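Local coordinates for protein acyl-coenzyme A oxidase acox-1.1 (Caenorhabditis elegans, PDB 5K3H) that catalyses the FAD-dependent desaturation of acyl-CoAs to (2E)-enoyl-CoAs, the first step of peroxisomal beta-oxidation, passing the electrons to oxygen to give hydrogen peroxide, at residues T22-T27 against R608-S613; D130-K135 against L265-T270; K391-H396 against H538-I543; N508-L513 against E521-K526. All coordinates share one frame; numbering follows the deposited sequence.

Contact 1 of 4, residues T22-T27 against R608-S613; sequences TATFDT and RPNAVS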
# COMPACT_ATOMS: atom_id res chain seq x y z
N THR B 22 31.00 -10.72 -2.11
CA THR B 22 30.67 -12.05 -1.63
C THR B 22 29.86 -12.87 -2.64
O THR B 22 29.50 -14.02 -2.35
CB THR B 22 29.93 -11.94 -0.28
OG1 THR B 22 28.78 -11.08 -0.39
CG2 THR B 22 30.85 -11.39 0.83
N ALA B 23 29.62 -12.36 -3.85
CA ALA B 23 28.91 -13.15 -4.86
C ALA B 23 29.65 -14.45 -5.15
O ALA B 23 30.88 -14.47 -5.29
CB ALA B 23 28.74 -12.35 -6.16
N THR B 24 28.89 -15.54 -5.27
CA THR B 24 29.41 -16.85 -5.64
C THR B 24 29.09 -17.20 -7.09
O THR B 24 29.29 -18.36 -7.48
CB THR B 24 28.78 -17.89 -4.76
OG1 THR B 24 27.39 -17.96 -5.12
CG2 THR B 24 28.88 -17.50 -3.31
N PHE B 25 28.58 -16.25 -7.87
CA PHE B 25 28.19 -16.51 -9.25
C PHE B 25 28.35 -15.24 -10.07
O PHE B 25 28.37 -14.12 -9.54
CB PHE B 25 26.73 -17.01 -9.35
CG PHE B 25 25.71 -16.01 -8.87
CD1 PHE B 25 25.34 -15.94 -7.53
CD2 PHE B 25 25.11 -15.13 -9.77
CE1 PHE B 25 24.43 -15.02 -7.10
CE2 PHE B 25 24.19 -14.20 -9.34
CZ PHE B 25 23.84 -14.14 -8.02
N ASP B 26 28.42 -15.45 -11.38
CA ASP B 26 28.61 -14.39 -12.37
C ASP B 26 27.26 -13.75 -12.71
O ASP B 26 26.37 -14.41 -13.27
CB ASP B 26 29.26 -15.03 -13.60
CG ASP B 26 29.40 -14.09 -14.78
OD1 ASP B 26 29.08 -12.88 -14.68
OD2 ASP B 26 29.82 -14.57 -15.86
N THR B 27 27.11 -12.45 -12.44
CA THR B 27 25.80 -11.83 -12.60
C THR B 27 25.41 -11.66 -14.07
O THR B 27 24.21 -11.61 -14.37
CB THR B 27 25.73 -10.48 -11.86
OG1 THR B 27 26.70 -9.56 -12.38
CG2 THR B 27 25.96 -10.66 -10.36
N ARG B 608 22.12 -14.12 2.17
CA ARG B 608 22.65 -12.77 2.37
C ARG B 608 23.86 -12.42 1.50
O ARG B 608 23.78 -11.43 0.76
CB ARG B 608 22.95 -12.57 3.86
CG ARG B 608 23.33 -11.16 4.27
CD ARG B 608 24.81 -10.97 4.22
NE ARG B 608 25.28 -9.63 4.56
CZ ARG B 608 25.47 -9.20 5.82
NH1 ARG B 608 25.18 -10.00 6.84
NH2 ARG B 608 25.95 -7.98 6.05
N PRO B 609 24.96 -13.19 1.48
CA PRO B 609 26.12 -12.79 0.65
C PRO B 609 25.78 -12.66 -0.82
O PRO B 609 26.51 -11.98 -1.56
CB PRO B 609 27.13 -13.92 0.87
CG PRO B 609 26.64 -14.73 1.97
CD PRO B 609 25.19 -14.48 2.16
N ASN B 610 24.72 -13.31 -1.27
CA ASN B 610 24.33 -13.27 -2.67
C ASN B 610 23.17 -12.33 -2.91
O ASN B 610 22.74 -12.18 -4.06
CB ASN B 610 23.96 -14.67 -3.16
CG ASN B 610 25.15 -15.45 -3.66
OD1 ASN B 610 26.09 -14.86 -4.23
ND2 ASN B 610 25.12 -16.76 -3.46
N ALA B 611 22.63 -11.71 -1.85
CA ALA B 611 21.36 -11.00 -1.99
C ALA B 611 21.48 -9.80 -2.93
O ALA B 611 20.65 -9.62 -3.82
CB ALA B 611 20.82 -10.59 -0.62
N VAL B 612 22.49 -8.94 -2.71
CA VAL B 612 22.69 -7.79 -3.60
C VAL B 612 23.01 -8.26 -5.02
O VAL B 612 22.52 -7.67 -6.00
CB VAL B 612 23.78 -6.85 -3.04
CG1 VAL B 612 24.18 -5.80 -4.06
CG2 VAL B 612 23.29 -6.15 -1.76
N SER B 613 23.78 -9.34 -5.17
CA SER B 613 24.13 -9.80 -6.51
C SER B 613 22.92 -10.39 -7.23
O SER B 613 22.75 -10.18 -8.44
CB SER B 613 25.28 -10.80 -6.43
OG SER B 613 26.43 -10.18 -5.87

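Contact 2 of 4, residues D130-K135 against L265-T270; sequences DEQQAK and LLMRHT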
# COMPACT_ATOMS: atom_id res chain seq x y z
N ASP B 130 -8.44 -9.63 -42.53
CA ASP B 130 -7.23 -9.34 -43.28
C ASP B 130 -7.47 -8.03 -44.01
O ASP B 130 -6.68 -7.09 -43.88
CB ASP B 130 -6.93 -10.46 -44.29
CG ASP B 130 -6.02 -11.53 -43.72
OD1 ASP B 130 -4.81 -11.26 -43.58
OD2 ASP B 130 -6.52 -12.63 -43.42
N GLU B 131 -8.57 -7.95 -44.76
CA GLU B 131 -8.90 -6.72 -45.46
C GLU B 131 -8.96 -5.54 -44.50
O GLU B 131 -8.59 -4.42 -44.86
CB GLU B 131 -10.22 -6.90 -46.20
CG GLU B 131 -10.65 -5.73 -47.05
CD GLU B 131 -11.89 -6.07 -47.87
OE1 GLU B 131 -12.52 -7.12 -47.60
OE2 GLU B 131 -12.22 -5.30 -48.81
N GLN B 132 -9.46 -5.76 -43.27
CA GLN B 132 -9.51 -4.68 -42.29
C GLN B 132 -8.13 -4.33 -41.75
O GLN B 132 -7.81 -3.15 -41.55
CB GLN B 132 -10.49 -5.04 -41.16
CG GLN B 132 -11.95 -4.94 -41.59
CD GLN B 132 -12.92 -5.59 -40.61
OE1 GLN B 132 -12.61 -6.59 -39.99
NE2 GLN B 132 -14.11 -5.00 -40.48
N GLN B 133 -7.28 -5.34 -41.50
CA GLN B 133 -5.92 -5.10 -41.03
C GLN B 133 -5.13 -4.26 -42.02
O GLN B 133 -4.35 -3.38 -41.62
CB GLN B 133 -5.23 -6.43 -40.79
CG GLN B 133 -5.81 -7.20 -39.63
CD GLN B 133 -5.12 -8.50 -39.43
OE1 GLN B 133 -4.23 -8.85 -40.19
NE2 GLN B 133 -5.54 -9.26 -38.42
N ALA B 134 -5.29 -4.54 -43.32
CA ALA B 134 -4.62 -3.76 -44.36
C ALA B 134 -4.98 -2.29 -44.27
O ALA B 134 -4.17 -1.43 -44.63
CB ALA B 134 -4.96 -4.33 -45.74
N LYS B 135 -6.18 -1.98 -43.76
CA LYS B 135 -6.67 -0.62 -43.67
C LYS B 135 -6.33 0.07 -42.35
O LYS B 135 -5.89 1.23 -42.35
CB LYS B 135 -8.19 -0.61 -43.84
CG LYS B 135 -8.82 0.79 -43.88
CD LYS B 135 -10.36 0.72 -43.97
CE LYS B 135 -10.86 0.15 -45.30
NZ LYS B 135 -12.37 0.23 -45.34
N LEU B 265 -17.43 -3.03 -38.01
CA LEU B 265 -17.49 -4.23 -37.20
C LEU B 265 -16.29 -5.11 -37.54
O LEU B 265 -16.08 -5.45 -38.71
CB LEU B 265 -18.79 -5.00 -37.46
CG LEU B 265 -18.88 -6.44 -36.93
CD1 LEU B 265 -19.02 -6.47 -35.41
CD2 LEU B 265 -20.00 -7.25 -37.57
N LEU B 266 -15.47 -5.44 -36.53
CA LEU B 266 -14.29 -6.28 -36.75
C LEU B 266 -14.76 -7.71 -37.05
O LEU B 266 -15.41 -8.34 -36.22
CB LEU B 266 -13.38 -6.25 -35.53
CG LEU B 266 -12.87 -4.85 -35.12
CD1 LEU B 266 -11.77 -4.93 -34.07
CD2 LEU B 266 -12.41 -4.04 -36.33
N MET B 267 -14.42 -8.21 -38.25
CA MET B 267 -15.13 -9.37 -38.80
C MET B 267 -14.20 -10.53 -39.17
O MET B 267 -14.47 -11.26 -40.13
CB MET B 267 -15.95 -8.95 -40.02
CG MET B 267 -17.24 -8.26 -39.67
SD MET B 267 -18.26 -7.89 -41.12
CE MET B 267 -17.73 -6.23 -41.51
N ARG B 268 -13.13 -10.75 -38.41
CA ARG B 268 -12.31 -11.93 -38.69
C ARG B 268 -13.09 -13.21 -38.44
O ARG B 268 -13.01 -14.16 -39.23
CB ARG B 268 -11.03 -11.90 -37.85
CG ARG B 268 -10.14 -13.15 -38.01
CD ARG B 268 -8.71 -12.89 -37.52
NE ARG B 268 -8.07 -11.92 -38.40
CZ ARG B 268 -7.18 -12.22 -39.34
NH1 ARG B 268 -6.80 -13.47 -39.53
NH2 ARG B 268 -6.69 -11.25 -40.10
N HIS B 269 -13.88 -13.23 -37.38
CA HIS B 269 -14.56 -14.44 -36.93
C HIS B 269 -16.08 -14.34 -36.97
O HIS B 269 -16.75 -15.38 -36.87
CB HIS B 269 -14.13 -14.77 -35.50
CG HIS B 269 -12.66 -15.00 -35.35
ND1 HIS B 269 -11.89 -14.32 -34.43
CD2 HIS B 269 -11.82 -15.83 -36.01
CE1 HIS B 269 -10.63 -14.73 -34.53
NE2 HIS B 269 -10.57 -15.65 -35.48
N THR B 270 -16.63 -13.14 -37.06
CA THR B 270 -18.06 -12.89 -37.13
C THR B 270 -18.37 -12.05 -38.36
O THR B 270 -17.62 -11.13 -38.68
CB THR B 270 -18.53 -12.16 -35.85
OG1 THR B 270 -18.31 -12.98 -34.69
CG2 THR B 270 -19.95 -11.71 -35.96

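Contact 3 of 4, residues K391-H396 against H538-I543; sequences KSVVTH and HTRLFI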
# COMPACT_ATOMS: atom_id res chain seq x y z
N LYS B 391 -2.65 -13.95 -12.38
CA LYS B 391 -2.78 -12.50 -12.32
C LYS B 391 -3.17 -12.02 -10.92
O LYS B 391 -2.57 -11.08 -10.38
CB LYS B 391 -3.81 -12.02 -13.34
CG LYS B 391 -3.28 -11.88 -14.75
CD LYS B 391 -4.44 -11.51 -15.69
CE LYS B 391 -4.13 -11.83 -17.15
NZ LYS B 391 -5.06 -12.87 -17.71
N SER B 392 -4.16 -12.66 -10.31
CA SER B 392 -4.63 -12.21 -9.00
C SER B 392 -3.54 -12.38 -7.93
O SER B 392 -3.26 -11.45 -7.17
CB SER B 392 -5.89 -12.96 -8.61
OG SER B 392 -6.30 -12.62 -7.30
N VAL B 393 -2.93 -13.56 -7.86
CA VAL B 393 -1.99 -13.85 -6.78
C VAL B 393 -0.67 -13.10 -7.00
O VAL B 393 -0.07 -12.57 -6.05
CB VAL B 393 -1.76 -15.38 -6.65
CG1 VAL B 393 -0.58 -15.69 -5.70
CG2 VAL B 393 -3.02 -16.06 -6.22
N VAL B 394 -0.17 -13.08 -8.23
CA VAL B 394 1.09 -12.40 -8.48
C VAL B 394 0.95 -10.90 -8.20
O VAL B 394 1.85 -10.27 -7.63
CB VAL B 394 1.56 -12.66 -9.92
CG1 VAL B 394 2.72 -11.74 -10.28
CG2 VAL B 394 1.90 -14.15 -10.14
N THR B 395 -0.18 -10.30 -8.58
CA THR B 395 -0.34 -8.87 -8.34
C THR B 395 -0.43 -8.56 -6.85
O THR B 395 0.13 -7.57 -6.38
CB THR B 395 -1.58 -8.36 -9.07
OG1 THR B 395 -1.39 -8.58 -10.48
CG2 THR B 395 -1.81 -6.87 -8.77
N HIS B 396 -1.15 -9.39 -6.10
CA HIS B 396 -1.27 -9.19 -4.66
C HIS B 396 0.06 -9.42 -3.97
O HIS B 396 0.48 -8.59 -3.16
CB HIS B 396 -2.34 -10.11 -4.09
CG HIS B 396 -2.36 -10.16 -2.59
ND1 HIS B 396 -2.98 -9.20 -1.82
CD2 HIS B 396 -1.81 -11.04 -1.72
CE1 HIS B 396 -2.81 -9.48 -0.54
NE2 HIS B 396 -2.10 -10.59 -0.45
N HIS B 538 -3.80 -23.40 -5.06
CA HIS B 538 -3.48 -24.05 -6.32
C HIS B 538 -2.51 -23.20 -7.14
O HIS B 538 -1.52 -23.72 -7.69
CB HIS B 538 -4.79 -24.30 -7.07
CG HIS B 538 -4.62 -24.75 -8.47
ND1 HIS B 538 -4.42 -26.08 -8.80
CD2 HIS B 538 -4.67 -24.07 -9.65
CE1 HIS B 538 -4.33 -26.19 -10.12
NE2 HIS B 538 -4.48 -24.99 -10.65
N THR B 539 -2.76 -21.88 -7.19
CA THR B 539 -1.91 -20.98 -7.95
C THR B 539 -0.51 -20.91 -7.35
O THR B 539 0.49 -21.00 -8.07
CB THR B 539 -2.56 -19.59 -8.01
OG1 THR B 539 -3.86 -19.71 -8.59
CG2 THR B 539 -1.71 -18.64 -8.84
N ARG B 540 -0.42 -20.81 -6.01
CA ARG B 540 0.88 -20.82 -5.34
C ARG B 540 1.60 -22.15 -5.55
O ARG B 540 2.84 -22.17 -5.67
CB ARG B 540 0.71 -20.50 -3.85
CG ARG B 540 0.16 -19.09 -3.62
CD ARG B 540 -0.22 -18.79 -2.18
NE ARG B 540 0.93 -18.56 -1.33
CZ ARG B 540 0.86 -18.11 -0.08
NH1 ARG B 540 -0.31 -17.83 0.46
NH2 ARG B 540 1.95 -17.92 0.63
N LEU B 541 0.87 -23.26 -5.56
CA LEU B 541 1.52 -24.55 -5.84
C LEU B 541 2.16 -24.56 -7.22
O LEU B 541 3.29 -25.04 -7.38
CB LEU B 541 0.50 -25.68 -5.70
CG LEU B 541 0.86 -27.00 -6.40
CD1 LEU B 541 2.08 -27.66 -5.73
CD2 LEU B 541 -0.36 -27.92 -6.38
N PHE B 542 1.46 -24.03 -8.23
CA PHE B 542 2.02 -23.94 -9.58
C PHE B 542 3.32 -23.14 -9.59
O PHE B 542 4.29 -23.52 -10.24
CB PHE B 542 1.04 -23.30 -10.56
CG PHE B 542 1.62 -23.14 -11.94
CD1 PHE B 542 1.64 -24.21 -12.82
CD2 PHE B 542 2.21 -21.94 -12.33
CE1 PHE B 542 2.18 -24.07 -14.08
CE2 PHE B 542 2.76 -21.79 -13.60
CZ PHE B 542 2.74 -22.85 -14.48
N ILE B 543 3.32 -22.00 -8.90
CA ILE B 543 4.50 -21.13 -8.91
C ILE B 543 5.71 -21.86 -8.32
O ILE B 543 6.81 -21.82 -8.89
CB ILE B 543 4.18 -19.83 -8.14
CG1 ILE B 543 3.12 -19.01 -8.90
CG2 ILE B 543 5.45 -19.00 -7.93
CD1 ILE B 543 2.43 -17.96 -8.07

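Contact 4 of 4, residues N508-L513 against E521-K526; sequences NKFFGL and EIAWNK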
# COMPACT_ATOMS: atom_id res chain seq x y z
N ASN B 508 -17.04 -29.46 -1.44
CA ASN B 508 -18.05 -30.18 -0.68
C ASN B 508 -18.92 -29.24 0.13
O ASN B 508 -20.10 -29.55 0.36
CB ASN B 508 -17.40 -31.22 0.23
CG ASN B 508 -16.96 -32.43 -0.53
OD1 ASN B 508 -17.54 -32.74 -1.58
ND2 ASN B 508 -15.97 -33.14 -0.02
N LYS B 509 -18.38 -28.10 0.58
CA LYS B 509 -19.24 -27.11 1.24
C LYS B 509 -20.30 -26.60 0.26
O LYS B 509 -21.48 -26.50 0.61
CB LYS B 509 -18.41 -25.95 1.79
CG LYS B 509 -19.28 -24.85 2.40
CD LYS B 509 -18.48 -23.64 2.87
CE LYS B 509 -19.37 -22.64 3.61
NZ LYS B 509 -18.59 -21.49 4.17
N PHE B 510 -19.87 -26.26 -0.96
CA PHE B 510 -20.80 -25.84 -2.01
C PHE B 510 -21.79 -26.96 -2.34
O PHE B 510 -23.01 -26.75 -2.31
CB PHE B 510 -19.98 -25.41 -3.23
CG PHE B 510 -20.78 -25.12 -4.45
CD1 PHE B 510 -21.82 -24.21 -4.42
CD2 PHE B 510 -20.47 -25.74 -5.65
CE1 PHE B 510 -22.55 -23.93 -5.57
CE2 PHE B 510 -21.19 -25.47 -6.78
CZ PHE B 510 -22.23 -24.57 -6.75
N PHE B 511 -21.28 -28.16 -2.65
CA PHE B 511 -22.16 -29.29 -2.93
C PHE B 511 -23.10 -29.57 -1.76
O PHE B 511 -24.29 -29.80 -1.96
CB PHE B 511 -21.34 -30.55 -3.21
CG PHE B 511 -20.40 -30.45 -4.39
CD1 PHE B 511 -20.72 -29.68 -5.50
CD2 PHE B 511 -19.18 -31.12 -4.37
CE1 PHE B 511 -19.85 -29.60 -6.58
CE2 PHE B 511 -18.30 -31.05 -5.44
CZ PHE B 511 -18.63 -30.28 -6.55
N GLY B 512 -22.58 -29.54 -0.53
CA GLY B 512 -23.41 -29.91 0.61
C GLY B 512 -24.60 -28.99 0.80
O GLY B 512 -25.70 -29.45 1.10
N LEU B 513 -24.40 -27.68 0.63
CA LEU B 513 -25.49 -26.71 0.78
C LEU B 513 -26.57 -26.92 -0.27
O LEU B 513 -27.76 -26.76 0.01
CB LEU B 513 -24.95 -25.28 0.72
CG LEU B 513 -24.20 -24.82 1.97
CD1 LEU B 513 -23.42 -23.53 1.68
CD2 LEU B 513 -25.12 -24.63 3.13
N GLU B 521 -26.60 -20.64 -6.80
CA GLU B 521 -25.82 -19.41 -6.76
C GLU B 521 -25.65 -18.88 -5.34
O GLU B 521 -24.66 -18.20 -5.04
CB GLU B 521 -26.48 -18.36 -7.66
CG GLU B 521 -26.86 -18.83 -9.09
CD GLU B 521 -28.35 -19.26 -9.21
OE1 GLU B 521 -28.85 -20.02 -8.34
OE2 GLU B 521 -29.04 -18.80 -10.15
N ILE B 522 -26.61 -19.16 -4.46
CA ILE B 522 -26.48 -18.78 -3.06
C ILE B 522 -25.52 -19.72 -2.34
O ILE B 522 -24.76 -19.29 -1.46
CB ILE B 522 -27.87 -18.75 -2.40
CG1 ILE B 522 -28.66 -17.56 -2.94
CG2 ILE B 522 -27.78 -18.70 -0.90
CD1 ILE B 522 -30.00 -17.42 -2.32
N ALA B 523 -25.58 -21.01 -2.66
CA ALA B 523 -24.61 -21.96 -2.14
C ALA B 523 -23.20 -21.56 -2.56
O ALA B 523 -22.26 -21.65 -1.75
CB ALA B 523 -24.94 -23.36 -2.64
N TRP B 524 -23.03 -21.11 -3.80
CA TRP B 524 -21.73 -20.63 -4.25
C TRP B 524 -21.29 -19.42 -3.45
O TRP B 524 -20.16 -19.38 -2.94
CB TRP B 524 -21.79 -20.29 -5.73
CG TRP B 524 -20.48 -19.84 -6.26
CD1 TRP B 524 -20.02 -18.55 -6.33
CD2 TRP B 524 -19.45 -20.67 -6.82
NE1 TRP B 524 -18.76 -18.53 -6.88
CE2 TRP B 524 -18.39 -19.81 -7.20
CE3 TRP B 524 -19.31 -22.04 -7.02
CZ2 TRP B 524 -17.22 -20.30 -7.77
CZ3 TRP B 524 -18.15 -22.51 -7.59
CH2 TRP B 524 -17.13 -21.65 -7.96
N ASN B 525 -22.17 -18.43 -3.32
CA ASN B 525 -21.85 -17.24 -2.53
C ASN B 525 -21.53 -17.59 -1.08
O ASN B 525 -20.59 -17.05 -0.49
CB ASN B 525 -23.01 -16.25 -2.58
CG ASN B 525 -22.66 -14.93 -1.90
OD1 ASN B 525 -21.50 -14.49 -1.91
ND2 ASN B 525 -23.67 -14.30 -1.29
N LYS B 526 -22.31 -18.48 -0.47
CA LYS B 526 -22.05 -18.83 0.92
C LYS B 526 -20.74 -19.57 1.10
O LYS B 526 -20.27 -19.67 2.23
CB LYS B 526 -23.20 -19.67 1.49
CG LYS B 526 -24.46 -18.89 1.79
CD LYS B 526 -25.43 -19.77 2.55
CE LYS B 526 -26.67 -18.99 2.96
NZ LYS B 526 -27.61 -19.82 3.79

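Contact 1 of 4, residues T22-T27 against R608-S613
Here the N-terminal part of the acyl-CoA oxidase fold meets its C-terminal helical region. The loop Thr22-Thr27 joins helix 14-21 to helix 27-35 and lies against helix 590-616. Arg608 opens the helical segment and points its guanidinium elsewhere, into salt bridges with Glu19 and Glu336.

Pro609 follows, and its CB packs on Thr22, 3.6 Å from Thr22 CB. The helix is kinked here. The N of Ser613 makes no bond to the turn before it, and Pro609 O instead accepts the Thr22 hydroxyl, OG1 to O 2.7 Å, in the carbonyl plane and on a lone pair. Thr22 OG1 reaches it from the crowded position between its own backbone N and carbonyl carbon.

Asn610 makes two of the three hydrogen bonds. Its amide grips Thr24 twice. OD1 accepts the backbone N of Thr24 at 3.1 Å, nearly straight at 161° and on a lone pair. ND2 donates a hydrogen bond to Thr24 OG1, also at 3.1 Å and close to the amide plane. The two bonds fix the rotation of this buried amide. The Phe25 ring lies obliquely to it, the planes 56° apart, with Phe25 CE1 3.3 Å from Asn610 OD1.

Ser613 is one turn further on. Its OG is hydrogen-bonded to Asn5 and also touches the methyl of Ala23, OG to CB 3.2 Å. Phe25 CZ meets Ser613 CB at 4.0 Å. From the start of helix 27-35, Thr27 adds its methyl, CG2 lying 3.8 Å from Ser613 O.

Contact 2 of 4, residues D130-K135 against L265-T270
This contact joins the N-terminal helical part of the acyl-CoA oxidase fold to its beta-sheet part. The first turn of helix 130-141 meets the loop between strands 258-261 and 271-272.

Gln132 does most of the work. Its CG lies anti to the carbonyl carbon and the chain is extended beyond it, so the amide reaches across to the loop backbone. There it bonds two residues at once. NE2 donates to Leu265 O at 2.7 Å, with an N-H...O angle of 160°, from above the carbonyl plane. OE1 accepts Met267 N at 3.0 Å, in its own carbonyl plane and on a lone pair. Each amide atom also has a second partner: NE2 binds Thr263 O and OE1 binds Ser129 N. The buried amide is thus held by four bonds, and its rotation is fixed. An alanine at Gln132 would probably loosen the loop from the helix, since the bonds to Leu265 O, Met267 N and Thr263 O would go.

Met267 CE packs 4.0 Å from Gln132 NE2. Arg268 bends at chi3 (-67°) and brings its guanidinium beside the start of the helix. A long salt bridge runs from Asp130 OD2 to Arg268 NH2 at 3.6 Å, with the two planes 59° apart. The NE of Arg268 bonds Ala128 O. Gln133 NE2 also lies near Arg268 NH2, but both are donors and do not bond; NE2 donates to Leu124 O.

The side chain of Leu266 is about 7 Å from that of Tyr149, an FAD-binding residue. On the sheet side, Leu265 and Leu266 pack on strands 199-208 and 211-221.

Contact 3 of 4, residues K391-H396 against H538-I543
Lys391 O is gripped by two donors, both from Thr395. The backbone N of Thr395 makes the helical bond to Lys391 O at 3.1 Å. Thr395 OG1 donates to the same Lys391 O at 2.8 Å, in the carbonyl plane, with a C=O...donor angle of 151°. This bond fixes the Thr395 hydroxyl along its own helix.

Across the contact the meeting is apolar. Val393 points at helix 538-543 and meets Thr539 tip to tip, Val393 CG2 to Thr539 CG2 3.9 Å. Thr539 can offer its methyl because CG2 is anti to the backbone N, while OG1 turns back to Ser535 O in its own helix.

Helices 382-408 and 520-553 cross here in the helical core of the acyl-CoA oxidase fold. Their segments are steeply inclined, 75° apart, with axes 10.0 Å from each other, so few side chains meet. Ser392 and His396 of the same turn belong to an ATP site shared between the dimer partners, and Arg536 of that site lies near Val393.

The other branch of Val393, CG1, is anti to the backbone N (chi1 170°) and crosses the aliphatic part of Arg540, 4.1 Å from Arg540 CG. The guanidinium of Arg540 continues past it to Glu574 and Asp577. Ile543 reaches in with CD1, which rests against both valines, 4.5 Å from Val393 CG1 and 4.4 Å from Val394 CG2.

Contact 4 of 4, residues N508-L513 against E521-K526
Helices 489-515 and 520-553 lie side by side here, the axes of their segments 8.5 Å apart at closest, with their N-to-C directions at 144°. The closest backbone approach is at the small Ala523, where the CA atoms of Phe510 and Ala523 are 5.4 Å apart.

The methyl of Ala523 is the central bump. It fits the hollow between Phe510 and Leu513, one turn apart on the facing helix: Ala523 CB lies 3.7 Å from Phe510 CD1 and 3.9 Å from Leu513 CB. In return, Leu513 puts CD1 into the hollow between Ala523 and Lys526, 3.9 Å from Lys526 CB.

Phe510 lies beside Ala523. Its CG is anti to the backbone N (chi1 172°), and the ring slides along the backbone of 523-524, Phe510 CE1 lying 3.4 Å from Trp524 N. Ala523 C borders the ring edge. Trp524 then closes over a face of Phe510 in a T-shaped pair, planes at 89°: CE3 of the indole sits over the centre of the phenyl ring. The indole also makes a cation-pi contact with Arg446. A serine in place of Phe510 would probably leave the indole edge without its aromatic face and weaken the packing beside Ala523.

At the margin of the contact, the extended chain of Lys509 reaches across, and NZ donates to Lys526 O at 3.1 Å on a lone pair. Gln338 of the second subunit binds that same oxygen.

With only a short turn between them, the two antiparallel helices form an alpha-alpha hairpin in the C-terminal helical region, set against the dimer partner.

How the contacts relate
From the N terminus, contact 1 opens at 22-27 and closes only at 608-613, so its loop takes in the other three contacts. Contact 2 opens and closes first within that loop. It ties the N-terminal helices to the beta-sheet region, on the far side of the chain centre from contact 1. Contact 3 follows in series, joining helix 382-408 to helix 520-553. Contact 4 is a short hairpin lying within the span of contact 3, and it uses the same helix 520-553; their centres are about 24 Å apart. No two contacts cross along the chain, and none touch in space.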